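Local atomic coordinates of TcpB (Brucella melitensis, PDB entry 4LQC), a protein that belongs to the TIR-domain family, with a flavodoxin-like fold in which helices surround a five-stranded parallel beta sheet. Residues V65-S68 / E69-S73; A12-I15 / E16-E19; H100-S103 / Y104-R108. The protein carries 2 engineered substitutions. One frame throughout, in Å; residues are numbered along the deposited sequence.

Interaction 1: V65-S68 / E69-S73; sequences VVLS and EHFFS
The chain passes from strand 60-68 into a helix at S68, whose carbonyl oxygen takes the backbone N-H of F72 (F72 N to S68 O 3.1 Å, 166° at the hydrogen) and, more weakly, that of F71. S68 is the N-cap. Its hydroxyl sits between the backbone N and the carbonyl carbon (chi1 72°), which turns it over the first helical turn, where S68 OG accepts from F71 N at 3.3 Å. The same OG is also hydrogen-bonded to D17, so one buried serine ties the start of the helix to the loop that follows strand 7-14.

Below the cap the phenylalanines do the packing. F71 sends CG away from its backbone N (chi1 180°), and the ring therefore reaches back along the strand it has just left. Two side chains meet it there. L67 lies beside it, pointing the same way, with L67 CD2 3.6 Å from F71 CE2; V65 comes in at a slant, with V65 CG1 3.7 Å from F71 CE1. At the root of the ring, F71 CB rests 3.5 Å from V66 O. F72 turns its CG anti to the carbonyl carbon instead, and its CD2 passes 3.4 Å from S68 O. Its CZ reaches L67 CD2 at 4.1 Å, so a single leucine methyl serves both rings, while one face of F72 carries F71 CD2 near its rim.

Strand 60-68 is the central strand of the parallel sheet: V65 and L67 bond through their backbones to strand 95-100, V66 to A12 of strand 7-14. On the helix side, F71 meets the ring of W76, and F72 stacks with F110 and touches V107 of helix 104-108.

Interaction 2: A12-I15 / E16-E19; sequences AHAI and EDKE. Engineered in segment 12-15: A12 (natural residue Ser), I15 (natural residue Ser).
H13 lays the CD2-NE2 side of its imidazole against the aliphatic stem of K18, with H13 NE2 3.5 Å from K18 CG and H13 CD2 3.7 Å from K18 CB. The two side chains cross at a slant, and K18 CD sits at the ring edge, in its plane. K18 starts anti to its backbone N (chi1 -174°), stays extended as far as CE and bends only at the last bond, which carries the ammonium past the ring to T42 OG1 and the ring of Y38.

Two consecutive turns bring the chain round: D17 N bonds to A14 O at 3.1 Å and K18 N to I15 O at 2.8 Å. E16 bends at chi2 (90°), so that its OE1 comes back to 3.6 Å from A14 CB and also brushes CG2 of I15, an engineered residue on the exposed side; the carboxylate itself is paired with K74. D17 turns inward instead, with OD2 hydrogen-bonded to S68. A water modelled between D17 OD2 and A14 N lies unusually close to both, so this bridge is doubtful.

H13 ND1 is hydrogen-bonded to the carbonyl of I11 and so should carry a proton; with K18 NZ only 4.1 Å from H13 NE2, a second proton on the ring is probably disfavoured, which is consistent with a neutral imidazole lying against the lysine's methylenes.

Interaction 3: H100-S103 / Y104-R108; sequences HKVS and YDEVR
E106 and S103 reach for each other's backbone, forming the capping box that starts helix 104-108. In one direction S103 OG accepts from E106 N at 3.1 Å. In the other, the glutamate is fully extended, with CG anti to its backbone N (chi1 -179°), and so points back past the helix end until E106 OE1 receives the N-H of S103 at 3.2 Å. That N-H meets the carboxylate on its anti side, 25° out of plane, and the bond is fairly straight (160°). The fit is close at the bend, where S103 OG also lies 3.1 Å from E106 CB.

V102 stands at about a right angle to both side chains it touches. Its CG1 packs against the carboxylate end of the glutamate, with V102 CG1 3.8 Å from E106 CD, while its other methyl meets V107, CG2 to CG2, at 3.7 Å. V107 CG2 also passes 3.4 Å from S103 O, the oxygen that also accepts from V107 N. The carboxylate has a second partner: E106 OE1 also forms a salt bridge with K101 NZ of the second subunit, and the K101 of this chain is paired in return with E106 of that subunit.

The turn follows strand 95-100 and lies at the subunit interface, where D105 bonds to V127 N of the second subunit. Within its own chain, E106 touches E69 of helix 69-72; Y104 and V107 pack on W99 of strand 95-100 and A115 of helix 112-116.

In the fold
All three contacts lie where the chain passes from a strand of the parallel sheet, directly or through a short loop, into a helix. Interaction 1, at the end of the central strand, is the buried one and relies on aromatic packing. Interactions 2 and 3 are only partly buried and mix hydrocarbon with charge. Both 1 and 3 use a serine N-cap, but only 3 completes a capping box, and its glutamate also bonds across the subunit interface; 2 has simple turns instead. Interaction 1 lies between the other two, touching interaction 2 through the serine cap and interaction 3 through L67 O to H100 N. Interactions 2 and 3 barely touch, their centres about 17 Å apart.

Interaction 1: V65-S68 / E69-S73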
loop_
_atom_site.group_PDB
_atom_site.type_symbol
_atom_site.label_atom_id
_atom_site.label_comp_id
_atom_site.label_asym_id
_atom_site.label_seq_id
_atom_site.Cartn_x
_atom_site.Cartn_y
_atom_site.Cartn_z
ATOM N N VAL B 65 -8.242 -12.857 -1.008
ATOM C CA VAL B 65 -8.039 -12.205 -2.289
ATOM C C VAL B 65 -6.975 -11.132 -2.092
ATOM O O VAL B 65 -7.151 -10.196 -1.308
ATOM C CB VAL B 65 -9.314 -11.531 -2.773
ATOM C CG1 VAL B 65 -9.142 -11.078 -4.205
ATOM C CG2 VAL B 65 -10.493 -12.479 -2.655
ATOM N N VAL B 66 -5.861 -11.286 -2.791
ATOM C CA VAL B 66 -4.784 -10.322 -2.720
ATOM C C VAL B 66 -5.097 -9.119 -3.608
ATOM O O VAL B 66 -4.914 -9.172 -4.826
ATOM C CB VAL B 66 -3.477 -10.980 -3.156
ATOM C CG1 VAL B 66 -2.293 -10.035 -2.938
ATOM C CG2 VAL B 66 -3.292 -12.254 -2.378
ATOM N N LEU B 67 -5.574 -8.042 -2.983
ATOM C CA LEU B 67 -5.936 -6.811 -3.673
ATOM C C LEU B 67 -4.743 -5.921 -3.987
ATOM O O LEU B 67 -4.337 -5.115 -3.164
ATOM C CB LEU B 67 -6.900 -6.015 -2.808
ATOM C CG LEU B 67 -8.276 -6.640 -2.584
ATOM C CD1 LEU B 67 -9.176 -5.584 -1.928
ATOM C CD2 LEU B 67 -8.852 -7.101 -3.908
ATOM N N SER B 68 -4.190 -6.058 -5.186
ATOM C CA SER B 68 -3.018 -5.300 -5.565
ATOM C C SER B 68 -3.266 -4.628 -6.886
ATOM O O SER B 68 -4.286 -4.857 -7.520
ATOM C CB SER B 68 -1.808 -6.214 -5.717
ATOM O OG SER B 68 -1.913 -7.007 -6.892
ATOM N N GLU B 69 -2.312 -3.806 -7.305
ATOM C CA GLU B 69 -2.378 -3.137 -8.595
ATOM C C GLU B 69 -2.575 -4.156 -9.728
ATOM O O GLU B 69 -3.401 -3.963 -10.621
ATOM C CB GLU B 69 -1.101 -2.322 -8.805
ATOM C CG GLU B 69 -1.206 -1.266 -9.880
ATOM C CD GLU B 69 0.140 -0.670 -10.238
ATOM O OE1 GLU B 69 1.149 -1.059 -9.612
ATOM O OE2 GLU B 69 0.190 0.191 -11.148
ATOM N N HIS B 70 -1.844 -5.263 -9.672
ATOM C CA HIS B 70 -1.953 -6.287 -10.717
ATOM C C HIS B 70 -3.282 -7.012 -10.659
ATOM O O HIS B 70 -3.752 -7.555 -11.662
ATOM C CB HIS B 70 -0.802 -7.272 -10.597
ATOM C CG HIS B 70 0.522 -6.599 -10.467
ATOM N ND1 HIS B 70 1.157 -6.001 -11.535
ATOM C CD2 HIS B 70 1.314 -6.388 -9.389
ATOM C CE1 HIS B 70 2.290 -5.462 -11.123
ATOM N NE2 HIS B 70 2.407 -5.684 -9.825
ATOM N N PHE B 71 -3.897 -7.020 -9.483
ATOM C CA PHE B 71 -5.223 -7.588 -9.371
ATOM C C PHE B 71 -6.208 -6.711 -10.139
ATOM O O PHE B 71 -6.862 -7.164 -11.077
ATOM C CB PHE B 71 -5.647 -7.726 -7.914
ATOM C CG PHE B 71 -7.027 -8.313 -7.751
ATOM C CD1 PHE B 71 -7.219 -9.680 -7.837
ATOM C CD2 PHE B 71 -8.133 -7.495 -7.524
ATOM C CE1 PHE B 71 -8.488 -10.232 -7.709
ATOM C CE2 PHE B 71 -9.382 -8.044 -7.378
ATOM C CZ PHE B 71 -9.561 -9.426 -7.473
ATOM N N PHE B 72 -6.301 -5.445 -9.759
ATOM C CA PHE B 72 -7.286 -4.563 -10.385
ATOM C C PHE B 72 -7.002 -4.334 -11.869
ATOM O O PHE B 72 -7.929 -4.097 -12.641
ATOM C CB PHE B 72 -7.355 -3.223 -9.670
ATOM C CG PHE B 72 -7.880 -3.307 -8.270
ATOM C CD1 PHE B 72 -9.177 -3.712 -8.025
ATOM C CD2 PHE B 72 -7.082 -2.937 -7.195
ATOM C CE1 PHE B 72 -9.667 -3.777 -6.730
ATOM C CE2 PHE B 72 -7.565 -2.990 -5.900
ATOM C CZ PHE B 72 -8.858 -3.418 -5.667
ATOM N N SER B 73 -5.734 -4.429 -12.271
ATOM C CA SER B 73 -5.364 -4.195 -13.671
ATOM C C SER B 73 -6.018 -5.202 -14.613
ATOM O O SER B 73 -6.121 -4.948 -15.811
ATOM C CB SER B 73 -3.852 -4.229 -13.862
ATOM O OG SER B 73 -3.381 -5.563 -13.876
#

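Interaction 2: A12-I15 / E16-E19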
loop_
_atom_site.group_PDB
_atom_site.type_symbol
_atom_site.label_atom_id
_atom_site.label_comp_id
_atom_site.label_asym_id
_atom_site.label_seq_id
_atom_site.Cartn_x
_atom_site.Cartn_y
_atom_site.Cartn_z
ATOM N N ALA B 12 -6.681 -16.321 -3.969
ATOM C CA ALA B 12 -6.822 -15.767 -5.304
ATOM C C ALA B 12 -5.904 -14.564 -5.468
ATOM O O ALA B 12 -5.863 -13.687 -4.614
ATOM C CB ALA B 12 -8.275 -15.358 -5.552
ATOM N N HIS B 13 -5.180 -14.511 -6.578
ATOM C CA HIS B 13 -4.160 -13.489 -6.747
ATOM C C HIS B 13 -3.860 -13.316 -8.222
ATOM O O HIS B 13 -4.097 -14.225 -9.025
ATOM C CB HIS B 13 -2.894 -13.971 -6.065
ATOM C CG HIS B 13 -2.419 -15.296 -6.569
ATOM N ND1 HIS B 13 -3.011 -16.487 -6.203
ATOM C CD2 HIS B 13 -1.416 -15.621 -7.419
ATOM C CE1 HIS B 13 -2.388 -17.489 -6.802
ATOM N NE2 HIS B 13 -1.417 -16.991 -7.546
ATOM N N ALA B 14 -3.348 -12.148 -8.582
ATOM C CA ALA B 14 -2.838 -11.936 -9.924
ATOM C C ALA B 14 -1.528 -12.706 -10.065
ATOM O O ALA B 14 -0.804 -12.897 -9.088
ATOM C CB ALA B 14 -2.619 -10.452 -10.169
ATOM N N ILE B 15 -1.215 -13.165 -11.266
ATOM C CA ILE B 15 0.016 -13.923 -11.443
ATOM C C ILE B 15 1.248 -13.112 -11.055
ATOM O O ILE B 15 2.204 -13.655 -10.510
ATOM C CB ILE B 15 0.182 -14.445 -12.883
ATOM C CG1 ILE B 15 1.527 -15.179 -13.015
ATOM C CG2 ILE B 15 0.061 -13.303 -13.888
ATOM C CD1 ILE B 15 1.745 -15.841 -14.355
ATOM N N GLU B 16 1.207 -11.807 -11.302
ATOM C CA GLU B 16 2.355 -10.943 -11.056
ATOM C C GLU B 16 2.753 -10.961 -9.591
ATOM O O GLU B 16 3.901 -10.675 -9.253
ATOM C CB GLU B 16 2.059 -9.510 -11.499
ATOM C CG GLU B 16 2.009 -9.313 -13.010
ATOM C CD GLU B 16 0.621 -9.518 -13.586
ATOM O OE1 GLU B 16 -0.319 -9.834 -12.814
ATOM O OE2 GLU B 16 0.452 -9.360 -14.820
ATOM N N ASP B 17 1.792 -11.293 -8.730
ATOM C CA ASP B 17 2.009 -11.360 -7.286
ATOM C C ASP B 17 2.406 -12.762 -6.830
ATOM O O ASP B 17 2.781 -12.956 -5.672
ATOM C CB ASP B 17 0.723 -10.985 -6.547
ATOM C CG ASP B 17 0.373 -9.523 -6.676
ATOM O OD1 ASP B 17 1.247 -8.665 -6.401
ATOM O OD2 ASP B 17 -0.789 -9.233 -7.044
ATOM N N LYS B 18 2.307 -13.731 -7.737
ATOM C CA LYS B 18 2.351 -15.149 -7.373
ATOM C C LYS B 18 3.630 -15.579 -6.694
ATOM O O LYS B 18 3.596 -16.345 -5.722
ATOM C CB LYS B 18 2.119 -16.031 -8.596
ATOM C CG LYS B 18 2.011 -17.512 -8.282
ATOM C CD LYS B 18 1.601 -18.287 -9.509
ATOM C CE LYS B 18 1.360 -19.748 -9.158
ATOM N NZ LYS B 18 0.013 -20.239 -9.595
ATOM N N GLU B 19 4.766 -15.107 -7.189
ATOM C CA GLU B 19 6.027 -15.597 -6.636
ATOM C C GLU B 19 6.648 -14.607 -5.654
ATOM O O GLU B 19 7.743 -14.831 -5.141
ATOM C CB GLU B 19 6.992 -16.046 -7.745
ATOM C CG GLU B 19 6.752 -17.501 -8.160
ATOM C CD GLU B 19 7.069 -17.789 -9.618
ATOM O OE1 GLU B 19 7.684 -16.934 -10.291
ATOM O OE2 GLU B 19 6.687 -18.881 -10.097
HETATM O O HOH W 1 -2.806 -10.502 -6.713
#

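Interaction 3: H100-S103 / Y104-R108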
loop_
_atom_site.group_PDB
_atom_site.type_symbol
_atom_site.label_atom_id
_atom_site.label_comp_id
_atom_site.label_asym_id
_atom_site.label_seq_id
_atom_site.Cartn_x
_atom_site.Cartn_y
_atom_site.Cartn_z
ATOM N N HIS B 100 -2.564 -4.919 -0.859
ATOM C CA HIS B 100 -1.110 -5.029 -1.036
ATOM C C HIS B 100 -0.565 -4.015 -2.046
ATOM O O HIS B 100 -0.817 -4.106 -3.247
ATOM C CB HIS B 100 -0.731 -6.467 -1.415
ATOM C CG HIS B 100 0.740 -6.728 -1.460
ATOM N ND1 HIS B 100 1.578 -6.487 -0.389
ATOM C CD2 HIS B 100 1.525 -7.227 -2.446
ATOM C CE1 HIS B 100 2.817 -6.812 -0.719
ATOM N NE2 HIS B 100 2.810 -7.269 -1.961
ATOM N N LYS B 101 0.175 -3.040 -1.541
ATOM C CA LYS B 101 0.788 -2.014 -2.382
ATOM C C LYS B 101 -0.232 -1.256 -3.240
ATOM O O LYS B 101 0.049 -0.890 -4.387
ATOM C CB LYS B 101 1.941 -2.615 -3.211
ATOM C CG LYS B 101 3.094 -3.133 -2.316
ATOM C CD LYS B 101 4.079 -4.087 -3.017
ATOM C CE LYS B 101 4.947 -3.378 -4.062
ATOM N NZ LYS B 101 5.643 -2.167 -3.531
ATOM N N VAL B 102 -1.419 -1.030 -2.678
ATOM C CA VAL B 102 -2.401 -0.131 -3.290
ATOM C C VAL B 102 -2.694 1.042 -2.374
ATOM O O VAL B 102 -2.461 0.980 -1.166
ATOM C CB VAL B 102 -3.751 -0.819 -3.574
ATOM C CG1 VAL B 102 -3.650 -1.708 -4.793
ATOM C CG2 VAL B 102 -4.203 -1.602 -2.361
ATOM N N SER B 103 -3.219 2.112 -2.948
ATOM C CA SER B 103 -3.718 3.212 -2.146
ATOM C C SER B 103 -5.245 3.093 -1.998
ATOM O O SER B 103 -5.911 2.354 -2.748
ATOM C CB SER B 103 -3.374 4.527 -2.818
ATOM O OG SER B 103 -4.033 4.602 -4.065
ATOM N N TYR B 104 -5.795 3.817 -1.028
ATOM C CA TYR B 104 -7.235 3.878 -0.883
ATOM C C TYR B 104 -7.898 4.380 -2.168
ATOM O O TYR B 104 -8.896 3.811 -2.629
ATOM C CB TYR B 104 -7.614 4.754 0.308
ATOM C CG TYR B 104 -9.093 5.038 0.393
ATOM C CD1 TYR B 104 -9.673 6.075 -0.346
ATOM C CD2 TYR B 104 -9.911 4.273 1.205
ATOM C CE1 TYR B 104 -11.025 6.321 -0.284
ATOM C CE2 TYR B 104 -11.268 4.517 1.274
ATOM C CZ TYR B 104 -11.817 5.542 0.534
ATOM O OH TYR B 104 -13.167 5.785 0.612
ATOM N N ASP B 105 -7.362 5.455 -2.742
ATOM C CA ASP B 105 -7.975 6.051 -3.933
ATOM C C ASP B 105 -7.966 5.061 -5.078
ATOM O O ASP B 105 -8.888 5.000 -5.886
ATOM C CB ASP B 105 -7.225 7.316 -4.354
ATOM C CG ASP B 105 -7.487 8.478 -3.429
ATOM O OD1 ASP B 105 -8.651 8.876 -3.256
ATOM O OD2 ASP B 105 -6.526 8.987 -2.853
ATOM N N GLU B 106 -6.910 4.272 -5.140
ATOM C CA GLU B 106 -6.743 3.341 -6.235
ATOM C C GLU B 106 -7.808 2.248 -6.138
ATOM O O GLU B 106 -8.319 1.776 -7.162
ATOM C CB GLU B 106 -5.346 2.754 -6.167
ATOM C CG GLU B 106 -5.008 1.794 -7.242
ATOM C CD GLU B 106 -3.584 1.305 -7.113
ATOM O OE1 GLU B 106 -2.914 1.666 -6.119
ATOM O OE2 GLU B 106 -3.132 0.560 -8.012
ATOM N N VAL B 107 -8.159 1.861 -4.912
ATOM C CA VAL B 107 -9.150 0.811 -4.715
ATOM C C VAL B 107 -10.563 1.361 -4.925
ATOM O O VAL B 107 -11.435 0.679 -5.490
ATOM C CB VAL B 107 -9.023 0.170 -3.312
ATOM C CG1 VAL B 107 -10.151 -0.831 -3.074
ATOM C CG2 VAL B 107 -7.643 -0.510 -3.147
ATOM N N ARG B 108 -10.787 2.596 -4.479
ATOM C CA ARG B 108 -12.091 3.239 -4.650
ATOM C C ARG B 108 -12.370 3.494 -6.122
ATOM O O ARG B 108 -13.510 3.500 -6.546
ATOM C CB ARG B 108 -12.183 4.557 -3.866
ATOM C CG ARG B 108 -13.533 5.231 -4.024
ATOM C CD ARG B 108 -13.652 6.476 -3.214
ATOM N NE ARG B 108 -12.764 7.528 -3.701
ATOM C CZ ARG B 108 -13.090 8.392 -4.663
ATOM N NH1 ARG B 108 -14.288 8.313 -5.245
ATOM N NH2 ARG B 108 -12.218 9.335 -5.038
#